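Local atomic coordinates of lipoate-protein ligase 1 (Plasmodium falciparum, PDB entry 5T8U), a protein that belongs to the lipoate-protein ligase family, joining a catalytic domain of the lipoyl ligase A/B type to a smaller C-terminal domain, and holds lipoic acid in this model. Residues L312-F324 with F338-L350. Sequence-based numbering, arbitrary orientation.
Sequences LDINLIDHLKSIF and FFKKLNVENKNYL
Ser322 puts its hydroxyl at the rim of the Phe338 ring, in the ring plane, with OG 3.1 Å from CZ; so small a side chain leaves room for the ring edge. Ile323 meets the same ring obliquely, its CB 3.3 Å from Phe338 CE1. With CG anti to the backbone N (chi1 170°), the Phe338 ring extends toward both. Farther in, branched leucines meet through their methyls: Leu350 CD1 lies 3.6 Å from Leu316 CD2, the two side chains crossing at a slant, and equally near Leu320 CD2, where they slide past each other in opposite directions. Phe339 CE1 approaches Leu320 CD2 at 4.0 Å. Leu320 also rests on Ile307 of strand 302-309, so this helix is packed between its own sheet and the two following helices. The chain runs extended through Leu342 to Val344, and compact Val344 lays CG1 3.5 Å from His319 ND1, obliquely to the imidazole. Asp313 and Asn346 each cap a helix start, Asp313 OD1 accepting from Leu316 N; Asp313 OD2 lies 3.8 Å from Asn346 CB. The contacts that are clear are apolar, so burial probably supplies much of the hold within this C-terminal domain, while the two caps finish their own helices.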
ATOM      1  N   LEU A 312      -1.813  -0.081   9.337  1.00 61.38           N
ATOM      2  CA  LEU A 312      -2.406   0.299   8.060  1.00 60.97           C
ATOM      3  C   LEU A 312      -2.986   1.706   8.078  1.00 63.68           C
ATOM      4  O   LEU A 312      -3.094   2.336   7.020  1.00 61.38           O
ATOM      5  CB  LEU A 312      -3.517  -0.684   7.678  1.00 60.67           C
ATOM      6  CG  LEU A 312      -3.109  -2.115   7.327  1.00 61.04           C
ATOM      7  CD1 LEU A 312      -4.348  -2.979   7.185  1.00 61.21           C
ATOM      8  CD2 LEU A 312      -2.284  -2.150   6.050  1.00 59.39           C
ATOM      9  N   ASP A 313      -3.369   2.208   9.254  1.00 68.34           N
ATOM     10  CA  ASP A 313      -4.013   3.515   9.371  1.00 69.67           C
ATOM     11  C   ASP A 313      -2.925   4.581   9.477  1.00 70.24           C
ATOM     12  O   ASP A 313      -2.573   5.062  10.556  1.00 73.83           O
ATOM     13  CB  ASP A 313      -4.956   3.541  10.567  1.00 72.46           C
ATOM     14  CG  ASP A 313      -6.011   4.624  10.456  1.00 74.72           C
ATOM     15  OD1 ASP A 313      -5.677   5.742  10.012  1.00 75.47           O
ATOM     16  OD2 ASP A 313      -7.179   4.353  10.808  1.00 75.55           O
ATOM     17  N   ILE A 314      -2.380   4.946   8.313  0.93 67.78           N
ATOM     18  CA  ILE A 314      -1.325   5.955   8.259  0.93 68.32           C
ATOM     19  C   ILE A 314      -1.834   7.308   8.739  0.93 70.11           C
ATOM     20  O   ILE A 314      -1.092   8.074   9.369  0.93 73.19           O
ATOM     21  CB  ILE A 314      -0.749   6.037   6.830  0.93 66.69           C
ATOM     22  CG1 ILE A 314      -1.862   6.296   5.804  0.93 65.72           C
ATOM     23  CG2 ILE A 314       0.012   4.756   6.501  0.93 64.10           C
ATOM     24  CD1 ILE A 314      -1.367   6.518   4.384  0.93 65.33           C
ATOM     25  N   ASN A 315      -3.097   7.629   8.452  0.85 66.43           N
ATOM     26  CA  ASN A 315      -3.678   8.880   8.930  0.85 68.22           C
ATOM     27  C   ASN A 315      -3.605   8.969  10.449  0.85 67.37           C
ATOM     28  O   ASN A 315      -3.112   9.958  11.007  0.85 66.30           O
ATOM     29  CB  ASN A 315      -5.125   8.989   8.447  0.85 71.15           C
ATOM     30  CG  ASN A 315      -5.887  10.116   9.117  0.85 76.76           C
ATOM     31  OD1 ASN A 315      -6.493   9.930  10.173  0.85 77.31           O
ATOM     32  ND2 ASN A 315      -5.870  11.291   8.496  0.85 78.54           N
ATOM     33  N   LEU A 316      -4.096   7.934  11.134  1.00 69.78           N
ATOM     34  CA  LEU A 316      -4.004   7.879  12.587  1.00 70.02           C
ATOM     35  C   LEU A 316      -2.584   8.165  13.055  1.00 70.48           C
ATOM     36  O   LEU A 316      -2.374   8.915  14.014  1.00 71.52           O
ATOM     37  CB  LEU A 316      -4.478   6.503  13.071  1.00 70.05           C
ATOM     38  CG  LEU A 316      -4.415   6.117  14.556  1.00 72.15           C
ATOM     39  CD1 LEU A 316      -3.055   5.529  14.929  1.00 72.36           C
ATOM     40  CD2 LEU A 316      -4.784   7.283  15.467  1.00 73.90           C
ATOM     41  N   ILE A 317      -1.590   7.603  12.365  1.00 69.46           N
ATOM     42  CA  ILE A 317      -0.216   7.682  12.845  1.00 70.75           C
ATOM     43  C   ILE A 317       0.361   9.072  12.620  1.00 76.12           C
ATOM     44  O   ILE A 317       1.145   9.565  13.436  1.00 75.49           O
ATOM     45  CB  ILE A 317       0.638   6.587  12.182  1.00 66.83           C
ATOM     46  CG1 ILE A 317       0.341   5.253  12.874  1.00 67.51           C
ATOM     47  CG2 ILE A 317       2.136   6.939  12.234  1.00 66.79           C
ATOM     48  CD1 ILE A 317       1.171   4.106  12.404  1.00 69.13           C
ATOM     49  N   ASP A 318       0.003   9.723  11.512  1.00 87.04           N
ATOM     50  CA  ASP A 318       0.423  11.109  11.332  1.00 93.27           C
ATOM     51  C   ASP A 318      -0.232  12.009  12.373  1.00 93.30           C
ATOM     52  O   ASP A 318       0.430  12.878  12.963  1.00 97.07           O
ATOM     53  CB  ASP A 318       0.093  11.582   9.916  1.00 94.66           C
ATOM     54  CG  ASP A 318       0.975  10.933   8.867  1.00 95.42           C
ATOM     55  OD1 ASP A 318       2.156  10.662   9.168  1.00 96.74           O
ATOM     56  OD2 ASP A 318       0.488  10.695   7.742  1.00 95.07           O
ATOM     57  N   HIS A 319      -1.528  11.804  12.628  1.00 88.00           N
ATOM     58  CA  HIS A 319      -2.195  12.555  13.684  1.00 90.32           C
ATOM     59  C   HIS A 319      -1.524  12.333  15.033  1.00 90.39           C
ATOM     60  O   HIS A 319      -1.491  13.248  15.864  1.00 95.28           O
ATOM     61  CB  HIS A 319      -3.673  12.169  13.746  1.00 91.65           C
ATOM     62  CG  HIS A 319      -4.516  12.848  12.712  1.00 94.32           C
ATOM     63  ND1 HIS A 319      -5.557  12.216  12.067  1.00 93.52           N
ATOM     64  CD2 HIS A 319      -4.476  14.108  12.216  1.00 96.47           C
ATOM     65  CE1 HIS A 319      -6.120  13.056  11.215  1.00 94.28           C
ATOM     66  NE2 HIS A 319      -5.483  14.210  11.286  1.00 96.24           N
ATOM     67  N   LEU A 320      -0.982  11.136  15.273  1.00 81.84           N
ATOM     68  CA  LEU A 320      -0.159  10.939  16.463  1.00 78.81           C
ATOM     69  C   LEU A 320       1.123  11.756  16.375  1.00 76.06           C
ATOM     70  O   LEU A 320       1.517  12.409  17.347  1.00 78.58           O
ATOM     71  CB  LEU A 320       0.167   9.456  16.653  1.00 78.34           C
ATOM     72  CG  LEU A 320      -0.989   8.481  16.910  1.00 77.24           C
ATOM     73  CD1 LEU A 320      -0.443   7.112  17.290  1.00 75.65           C
ATOM     74  CD2 LEU A 320      -1.939   8.993  17.983  1.00 78.87           C
ATOM     75  N   LYS A 321       1.782  11.738  15.213  0.82 69.55           N
ATOM     76  CA  LYS A 321       3.004  12.510  15.028  0.82 70.12           C
ATOM     77  C   LYS A 321       2.795  13.994  15.290  0.82 76.43           C
ATOM     78  O   LYS A 321       3.763  14.699  15.599  0.82 74.64           O
ATOM     79  CB  LYS A 321       3.545  12.311  13.611  0.82 69.12           C
ATOM     80  CG  LYS A 321       4.475  11.117  13.455  0.82 69.53           C
ATOM     81  CD  LYS A 321       4.766  10.835  11.987  0.82 68.94           C
ATOM     82  CE  LYS A 321       5.858   9.789  11.815  0.82 69.84           C
ATOM     83  NZ  LYS A 321       7.221  10.367  11.968  0.82 72.56           N
ATOM     84  N   SER A 322       1.560  14.489  15.179  1.00 89.67           N
ATOM     85  CA  SER A 322       1.306  15.895  15.475  1.00 94.32           C
ATOM     86  C   SER A 322       1.616  16.261  16.922  1.00 95.38           C
ATOM     87  O   SER A 322       1.587  17.450  17.260  1.00100.21           O
ATOM     88  CB  SER A 322      -0.150  16.247  15.160  1.00 92.66           C
ATOM     89  OG  SER A 322      -1.032  15.673  16.107  1.00 91.68           O
ATOM     90  N   ILE A 323       1.906  15.282  17.784  1.00 87.59           N
ATOM     91  CA  ILE A 323       2.225  15.586  19.175  1.00 86.47           C
ATOM     92  C   ILE A 323       3.610  16.207  19.294  1.00 89.96           C
ATOM     93  O   ILE A 323       3.885  16.951  20.242  1.00 93.91           O
ATOM     94  CB  ILE A 323       2.112  14.317  20.044  1.00 84.53           C
ATOM     95  CG1 ILE A 323       2.158  14.687  21.531  1.00 86.32           C
ATOM     96  CG2 ILE A 323       3.227  13.339  19.705  1.00 82.40           C
ATOM     97  CD1 ILE A 323       1.988  13.511  22.480  1.00 84.77           C
ATOM     98  N   PHE A 324       4.501  15.918  18.353  0.88 91.00           N
ATOM     99  CA  PHE A 324       5.886  16.353  18.443  0.88 93.95           C
ATOM    100  C   PHE A 324       6.052  17.766  17.892  0.88 97.47           C
ATOM    101  O   PHE A 324       5.238  18.258  17.107  0.88 98.23           O
ATOM    102  CB  PHE A 324       6.797  15.390  17.682  0.88 90.27           C
ATOM    103  CG  PHE A 324       6.655  13.959  18.111  0.88 86.14           C
ATOM    104  CD1 PHE A 324       6.518  12.954  17.169  0.88 82.85           C
ATOM    105  CD2 PHE A 324       6.661  13.618  19.453  0.88 86.31           C
ATOM    106  CE1 PHE A 324       6.385  11.637  17.557  0.88 80.76           C
ATOM    107  CE2 PHE A 324       6.529  12.300  19.848  0.88 84.22           C
ATOM    108  CZ  PHE A 324       6.393  11.308  18.899  0.88 82.05           C
ATOM    109  N   PHE A 338      -4.695  16.988  24.546  1.00 99.86           N
ATOM    110  CA  PHE A 338      -4.233  16.917  23.164  1.00 98.90           C
ATOM    111  C   PHE A 338      -4.945  15.806  22.401  1.00 97.13           C
ATOM    112  O   PHE A 338      -5.324  15.988  21.238  1.00 95.11           O
ATOM    113  CB  PHE A 338      -2.720  16.708  23.124  1.00 99.38           C
ATOM    114  CG  PHE A 338      -2.198  16.391  21.754  1.00 98.99           C
ATOM    115  CD1 PHE A 338      -1.661  15.148  21.474  1.00 97.28           C
ATOM    116  CD2 PHE A 338      -2.267  17.331  20.740  1.00100.61           C
ATOM    117  CE1 PHE A 338      -1.189  14.852  20.211  1.00 96.73           C
ATOM    118  CE2 PHE A 338      -1.795  17.040  19.475  1.00100.23           C
ATOM    119  CZ  PHE A 338      -1.256  15.800  19.211  1.00 97.84           C
ATOM    120  N   PHE A 339      -5.132  14.646  23.034  1.00 97.61           N
ATOM    121  CA  PHE A 339      -5.885  13.580  22.384  1.00 94.64           C
ATOM    122  C   PHE A 339      -7.347  13.961  22.198  1.00 93.56           C
ATOM    123  O   PHE A 339      -7.965  13.571  21.202  1.00 91.73           O
ATOM    124  CB  PHE A 339      -5.772  12.286  23.187  1.00 93.92           C
ATOM    125  CG  PHE A 339      -4.531  11.501  22.887  1.00 92.27           C
ATOM    126  CD1 PHE A 339      -4.522  10.556  21.875  1.00 89.11           C
ATOM    127  CD2 PHE A 339      -3.369  11.714  23.609  1.00 94.69           C
ATOM    128  CE1 PHE A 339      -3.380   9.836  21.592  1.00 88.01           C
ATOM    129  CE2 PHE A 339      -2.225  10.996  23.330  1.00 94.01           C
ATOM    130  CZ  PHE A 339      -2.231  10.056  22.320  1.00 89.87           C
ATOM    131  N   LYS A 340      -7.914  14.723  23.136  0.87 94.32           N
ATOM    132  CA  LYS A 340      -9.288  15.180  22.977  0.87 95.79           C
ATOM    133  C   LYS A 340      -9.421  16.130  21.795  0.87 96.17           C
ATOM    134  O   LYS A 340     -10.498  16.230  21.195  0.87 97.54           O
ATOM    135  CB  LYS A 340      -9.765  15.865  24.257  0.87 98.22           C
ATOM    136  CG  LYS A 340     -11.277  15.919  24.406  0.87 98.84           C
ATOM    137  CD  LYS A 340     -11.707  16.966  25.424  0.87101.90           C
ATOM    138  CE  LYS A 340     -13.029  16.594  26.074  0.87101.84           C
ATOM    139  NZ  LYS A 340     -13.726  17.773  26.655  0.87103.88           N
ATOM    140  N   LYS A 341      -8.342  16.833  21.444  1.00 93.00           N
ATOM    141  CA  LYS A 341      -8.399  17.810  20.363  0.76 93.70           C
ATOM    142  C   LYS A 341      -8.413  17.169  18.981  1.00 88.70           C
ATOM    143  O   LYS A 341      -8.810  17.829  18.014  1.00 88.41           O
ATOM    144  CB  LYS A 341      -7.214  18.773  20.465  1.00 97.20           C
ATOM    145  N   LEU A 342      -7.998  15.910  18.863  1.00 82.14           N
ATOM    146  CA  LEU A 342      -7.912  15.260  17.564  1.00 79.33           C
ATOM    147  C   LEU A 342      -9.273  14.735  17.120  1.00 84.78           C
ATOM    148  O   LEU A 342     -10.083  14.290  17.937  1.00 79.48           O
ATOM    149  CB  LEU A 342      -6.912  14.102  17.610  1.00 77.55           C
ATOM    150  CG  LEU A 342      -5.478  14.425  18.023  1.00 79.18           C
ATOM    151  CD1 LEU A 342      -4.740  13.140  18.362  1.00 77.73           C
ATOM    152  CD2 LEU A 342      -4.754  15.184  16.923  1.00 79.80           C
ATOM    153  N   ASN A 343      -9.517  14.797  15.811  1.00106.05           N
ATOM    154  CA  ASN A 343     -10.646  14.125  15.175  1.00112.03           C
ATOM    155  C   ASN A 343     -10.076  13.222  14.089  1.00104.17           C
ATOM    156  O   ASN A 343      -9.641  13.705  13.037  1.00108.61           O
ATOM    157  CB  ASN A 343     -11.647  15.129  14.600  1.00116.04           C
ATOM    158  CG  ASN A 343     -11.011  16.091  13.615  1.00118.27           C
ATOM    159  OD1 ASN A 343      -9.885  16.548  13.816  1.00119.33           O
ATOM    160  ND2 ASN A 343     -11.728  16.399  12.540  1.00118.66           N
ATOM    161  N   VAL A 344     -10.075  11.918  14.346  1.00 77.47           N
ATOM    162  CA  VAL A 344      -9.383  10.958  13.501  1.00 67.23           C
ATOM    163  C   VAL A 344     -10.408  10.067  12.805  1.00 70.63           C
ATOM    164  O   VAL A 344     -11.601  10.093  13.107  1.00 71.18           O
ATOM    165  CB  VAL A 344      -8.373  10.112  14.302  1.00 64.26           C
ATOM    166  CG1 VAL A 344      -7.292  10.996  14.890  1.00 65.82           C
ATOM    167  CG2 VAL A 344      -9.080   9.331  15.404  1.00 64.91           C
ATOM    168  N   GLU A 345      -9.921   9.266  11.856  1.00 77.66           N
ATOM    169  CA  GLU A 345     -10.783   8.308  11.174  1.00 78.97           C
ATOM    170  C   GLU A 345     -11.289   7.244  12.142  1.00 73.60           C
ATOM    171  O   GLU A 345     -12.492   6.966  12.201  1.00 76.67           O
ATOM    172  CB  GLU A 345     -10.029   7.658  10.011  1.00 78.83           C
ATOM    173  CG  GLU A 345     -10.329   8.258   8.645  1.00 80.49           C
ATOM    174  CD  GLU A 345      -9.902   9.708   8.525  1.00 84.72           C
ATOM    175  OE1 GLU A 345      -9.273  10.229   9.470  1.00 87.15           O
ATOM    176  OE2 GLU A 345     -10.195  10.328   7.481  1.00 85.82           O
ATOM    177  N   ASN A 346     -10.383   6.642  12.910  1.00 60.37           N
ATOM    178  CA  ASN A 346     -10.712   5.562  13.835  1.00 58.69           C
ATOM    179  C   ASN A 346     -10.539   6.084  15.258  1.00 63.93           C
ATOM    180  O   ASN A 346      -9.409   6.260  15.728  1.00 61.13           O
ATOM    181  CB  ASN A 346      -9.824   4.344  13.579  1.00 55.66           C
ATOM    182  CG  ASN A 346     -10.315   3.098  14.293  1.00 57.60           C
ATOM    183  OD1 ASN A 346     -10.999   3.181  15.313  1.00 59.80           O
ATOM    184  ND2 ASN A 346      -9.965   1.933  13.759  1.00 56.60           N
ATOM    185  N   LYS A 347     -11.659   6.331  15.940  0.90 74.38           N
ATOM    186  CA  LYS A 347     -11.607   6.851  17.302  0.90 79.98           C
ATOM    187  C   LYS A 347     -11.334   5.755  18.326  0.90 79.98           C
ATOM    188  O   LYS A 347     -10.788   6.040  19.397  0.90 79.98           O
ATOM    189  CB  LYS A 347     -12.916   7.575  17.631  0.90 84.21           C
ATOM    190  CG  LYS A 347     -12.965   8.998  17.089  0.90 87.11           C
ATOM    191  CD  LYS A 347     -14.374   9.434  16.708  0.90 89.49           C
ATOM    192  CE  LYS A 347     -15.280   9.567  17.921  0.90 92.15           C
ATOM    193  NZ  LYS A 347     -16.596  10.165  17.557  0.90 94.28           N
ATOM    194  N   ASN A 348     -11.693   4.507  18.019  1.00 80.29           N
ATOM    195  CA  ASN A 348     -11.390   3.405  18.930  1.00 79.58           C
ATOM    196  C   ASN A 348      -9.884   3.207  19.060  1.00 75.27           C
ATOM    197  O   ASN A 348      -9.344   3.151  20.172  1.00 80.06           O
ATOM    198  CB  ASN A 348     -12.062   2.120  18.442  1.00 79.43           C
ATOM    199  CG  ASN A 348     -13.574   2.232  18.392  1.00 82.01           C
ATOM    200  OD1 ASN A 348     -14.148   2.547  17.350  1.00 81.54           O
ATOM    201  ND2 ASN A 348     -14.226   1.971  19.520  1.00 85.54           N
ATOM    202  N   TYR A 349      -9.190   3.099  17.924  0.83 63.07           N
ATOM    203  CA  TYR A 349      -7.738   2.961  17.955  0.83 60.66           C
ATOM    204  C   TYR A 349      -7.093   4.112  18.716  0.83 59.41           C
ATOM    205  O   TYR A 349      -6.176   3.899  19.516  0.83 58.45           O
ATOM    206  CB  TYR A 349      -7.183   2.888  16.532  0.83 60.03           C
ATOM    207  CG  TYR A 349      -7.493   1.600  15.793  0.83 60.58           C
ATOM    208  CD1 TYR A 349      -8.324   0.632  16.346  0.83 62.15           C
ATOM    209  CD2 TYR A 349      -6.941   1.348  14.543  0.83 59.52           C
ATOM    210  CE1 TYR A 349      -8.603  -0.542  15.671  0.83 62.40           C
ATOM    211  CE2 TYR A 349      -7.214   0.177  13.861  0.83 58.45           C
ATOM    212  CZ  TYR A 349      -8.044  -0.765  14.430  0.83 60.53           C
ATOM    213  OH  TYR A 349      -8.315  -1.931  13.753  0.83 61.20           O
ATOM    214  N   LEU A 350      -7.560   5.340  18.485  1.00 62.81           N
ATOM    215  CA  LEU A 350      -6.991   6.484  19.189  1.00 65.57           C
ATOM    216  C   LEU A 350      -7.219   6.372  20.691  1.00 66.30           C
ATOM    217  O   LEU A 350      -6.306   6.624  21.485  1.00 67.99           O
ATOM    218  CB  LEU A 350      -7.587   7.784  18.649  1.00 65.47           C
ATOM    219  CG  LEU A 350      -6.890   9.069  19.108  1.00 66.18           C
ATOM    220  CD1 LEU A 350      -5.501   9.190  18.494  1.00 65.05           C
ATOM    221  CD2 LEU A 350      -7.728  10.291  18.770  1.00 66.47           C
TER